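Acetyl-CoA C-acetyltransferase (Syntrophomonas wolfei subsp. wolfei, PDB 7N7Z) probably catalyses the reversible thiolase condensation of two acetyl-CoA molecules to acetoacetyl-CoA and free CoA. Local coordinates at residues A14-G19 and D255-A260. Sequence-based numbering, arbitrary orientation.
Sequences ARTPIG and DCAAAA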
ATOM      1  N   ALA B  14     -32.928 -16.776   8.404  1.00 30.36           N
ATOM      2  CA  ALA B  14     -32.963 -15.927   7.223  1.00 26.04           C
ATOM      3  C   ALA B  14     -31.571 -15.858   6.618  1.00 29.50           C
ATOM      4  O   ALA B  14     -30.563 -16.075   7.295  1.00 28.12           O
ATOM      5  CB  ALA B  14     -33.468 -14.519   7.555  1.00 30.49           C
ATOM      6  N   ARG B  15     -31.536 -15.558   5.322  1.00 27.18           N
ATOM      7  CA  ARG B  15     -30.288 -15.296   4.626  1.00 28.17           C
ATOM      8  C   ARG B  15     -30.556 -14.281   3.526  1.00 29.80           C
ATOM      9  O   ARG B  15     -31.685 -14.136   3.050  1.00 30.99           O
ATOM     10  CB  ARG B  15     -29.677 -16.578   4.042  1.00 27.56           C
ATOM     11  CG  ARG B  15     -30.453 -17.207   2.885  1.00 28.71           C
ATOM     12  CD  ARG B  15     -29.580 -18.198   2.124  1.00 26.67           C
ATOM     13  NE  ARG B  15     -30.285 -18.852   1.025  1.00 31.89           N
ATOM     14  CZ  ARG B  15     -30.219 -18.486  -0.249  1.00 31.26           C
ATOM     15  NH1 ARG B  15     -29.512 -17.435  -0.634  1.00 29.42           N
ATOM     16  NH2 ARG B  15     -30.881 -19.192  -1.161  1.00 31.93           N
ATOM     17  N   THR B  16     -29.508 -13.568   3.141  1.00 26.85           N
ATOM     18  CA  THR B  16     -29.569 -12.706   1.974  1.00 26.66           C
ATOM     19  C   THR B  16     -29.343 -13.547   0.728  1.00 30.25           C
ATOM     20  O   THR B  16     -28.958 -14.715   0.811  1.00 30.23           O
ATOM     21  CB  THR B  16     -28.524 -11.599   2.081  1.00 27.70           C
ATOM     22  OG1 THR B  16     -27.218 -12.145   1.857  1.00 28.45           O
ATOM     23  CG2 THR B  16     -28.567 -10.942   3.455  1.00 31.42           C
ATOM     24  N   PRO B  17     -29.589 -12.988  -0.455  1.00 29.12           N
ATOM     25  CA  PRO B  17     -29.173 -13.673  -1.680  1.00 29.65           C
ATOM     26  C   PRO B  17     -27.663 -13.850  -1.701  1.00 32.46           C
ATOM     27  O   PRO B  17     -26.916 -13.120  -1.045  1.00 33.07           O
ATOM     28  CB  PRO B  17     -29.648 -12.737  -2.799  1.00 35.76           C
ATOM     29  CG  PRO B  17     -30.718 -11.901  -2.178  1.00 36.60           C
ATOM     30  CD  PRO B  17     -30.314 -11.737  -0.740  1.00 31.10           C
ATOM     31  N   ILE B  18     -27.215 -14.844  -2.458  1.00 32.78           N
ATOM     32  CA  ILE B  18     -25.790 -15.100  -2.638  1.00 32.92           C
ATOM     33  C   ILE B  18     -25.339 -14.319  -3.867  1.00 33.70           C
ATOM     34  O   ILE B  18     -25.666 -14.680  -5.000  1.00 34.68           O
ATOM     35  CB  ILE B  18     -25.498 -16.599  -2.781  1.00 33.22           C
ATOM     36  CG1 ILE B  18     -26.013 -17.348  -1.548  1.00 30.95           C
ATOM     37  CG2 ILE B  18     -24.001 -16.837  -2.959  1.00 34.59           C
ATOM     38  CD1 ILE B  18     -25.825 -18.848  -1.610  1.00 35.79           C
ATOM     39  N   GLY B  19     -24.592 -13.238  -3.638  1.00 31.70           N
ATOM     40  CA  GLY B  19     -24.171 -12.376  -4.717  1.00 31.38           C
ATOM     41  C   GLY B  19     -22.871 -12.820  -5.362  1.00 34.58           C
ATOM     42  O   GLY B  19     -22.070 -13.542  -4.772  1.00 30.71           O
ATOM     43  N   ASP B 255     -20.742 -13.301  -1.992  1.00 30.12           N
ATOM     44  CA  ASP B 255     -21.137 -12.542  -0.814  1.00 30.38           C
ATOM     45  C   ASP B 255     -22.458 -13.072  -0.273  1.00 30.93           C
ATOM     46  O   ASP B 255     -23.355 -13.428  -1.045  1.00 29.09           O
ATOM     47  CB  ASP B 255     -21.286 -11.052  -1.147  1.00 32.29           C
ATOM     48  CG  ASP B 255     -20.060 -10.477  -1.829  1.00 30.01           C
ATOM     49  OD1 ASP B 255     -18.936 -10.933  -1.525  1.00 28.98           O
ATOM     50  OD2 ASP B 255     -20.221  -9.565  -2.668  1.00 28.98           O
ATOM     51  N   CYS B 256     -22.582 -13.113   1.053  1.00 27.85           N
ATOM     52  CA  CYS B 256     -23.836 -13.529   1.673  1.00 25.46           C
ATOM     53  C   CYS B 256     -23.747 -13.358   3.181  1.00 30.83           C
ATOM     54  O   CYS B 256     -22.658 -13.315   3.759  1.00 28.23           O
ATOM     55  CB  CYS B 256     -24.178 -14.985   1.346  1.00 29.82           C
ATOM     56  SG  CYS B 256     -25.776 -15.510   2.000  1.00 30.58           S
ATOM     57  N   ALA B 257     -24.921 -13.279   3.808  1.00 27.47           N
ATOM     58  CA  ALA B 257     -25.050 -13.298   5.256  1.00 28.55           C
ATOM     59  C   ALA B 257     -26.270 -14.128   5.626  1.00 26.16           C
ATOM     60  O   ALA B 257     -27.328 -14.004   5.000  1.00 28.42           O
ATOM     61  CB  ALA B 257     -25.184 -11.886   5.839  1.00 29.78           C
ATOM     62  N   ALA B 258     -26.110 -14.983   6.630  1.00 26.83           N
ATOM     63  CA  ALA B 258     -27.203 -15.752   7.202  1.00 26.90           C
ATOM     64  C   ALA B 258     -27.275 -15.480   8.699  1.00 23.59           C
ATOM     65  O   ALA B 258     -26.292 -15.070   9.323  1.00 28.55           O
ATOM     66  CB  ALA B 258     -27.028 -17.254   6.948  1.00 25.92           C
ATOM     67  N   ALA B 259     -28.453 -15.704   9.273  1.00 28.00           N
ATOM     68  CA  ALA B 259     -28.647 -15.492  10.699  1.00 26.43           C
ATOM     69  C   ALA B 259     -29.712 -16.449  11.210  1.00 26.74           C
ATOM     70  O   ALA B 259     -30.545 -16.948  10.451  1.00 28.18           O
ATOM     71  CB  ALA B 259     -29.040 -14.043  11.002  1.00 27.24           C
ATOM     72  N   ALA B 260     -29.675 -16.697  12.516  1.00 26.98           N
ATOM     73  CA  ALA B 260     -30.617 -17.613  13.139  1.00 28.15           C
ATOM     74  C   ALA B 260     -30.754 -17.262  14.612  1.00 30.88           C
ATOM     75  O   ALA B 260     -29.797 -16.813  15.249  1.00 30.75           O
ATOM     76  CB  ALA B 260     -30.173 -19.071  12.976  1.00 29.79           C
TER
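With chi1 at 73°, T16 holds OG1 between its backbone N and carbonyl carbon, facing the N-H of A257, while C256 sets SG anti to its own N (chi1 -176°), which puts the sulfur 3.5 Å from T16 O. The T16 torsion supplies a side-chain acceptor where two antiparallel neighbours, strands 8-20 and 254-264 in the large mixed sheet of the thiolase fold, come out of step; the C256 torsion only places SG. Regular pairing exists at both ends: A14 and A259 form a hydrogen-bonded pair, R15 and A258 a non-hydrogen-bonded one with CB atoms 4.0 Å apart, and G19 and D255 a second hydrogen-bonded pair. Between R15 and G19 the register slips by one residue. T16 N still donates to A257 O at 2.9 Å, and the bond is nearly straight, but the return bond from A257 N goes to the side-chain OG1 of T16, at 3.2 Å, in place of a main-chain carbonyl. OG1 also donates to P17 O, its approach tilted from the carbonyl plane, so the hydroxyl is gripped from both segments. Helix 30-45 adds L33 against T16 and A257. R15 sends an extended chain away from strand 254-264: its guanidinium makes salt bridges to E202 and D220, and NH1 reaches back to T16 O at 3.1 Å, so the arginine that pairs with E202 and D220 also holds the T16 carbonyl of the loop. Further along the loop, CG1 of I18 lies 4.0 Å from C256 SG, and the I18 side chain is about 7 Å from that of H358, a predicted proton acceptor, which places this end of the strand pair near the probable active site. Regular pairing then resumes as G19 N donates to D255 O at 2.9 Å, in the carbonyl plane, whereas D255 N meets G19 O from 36° above its plane.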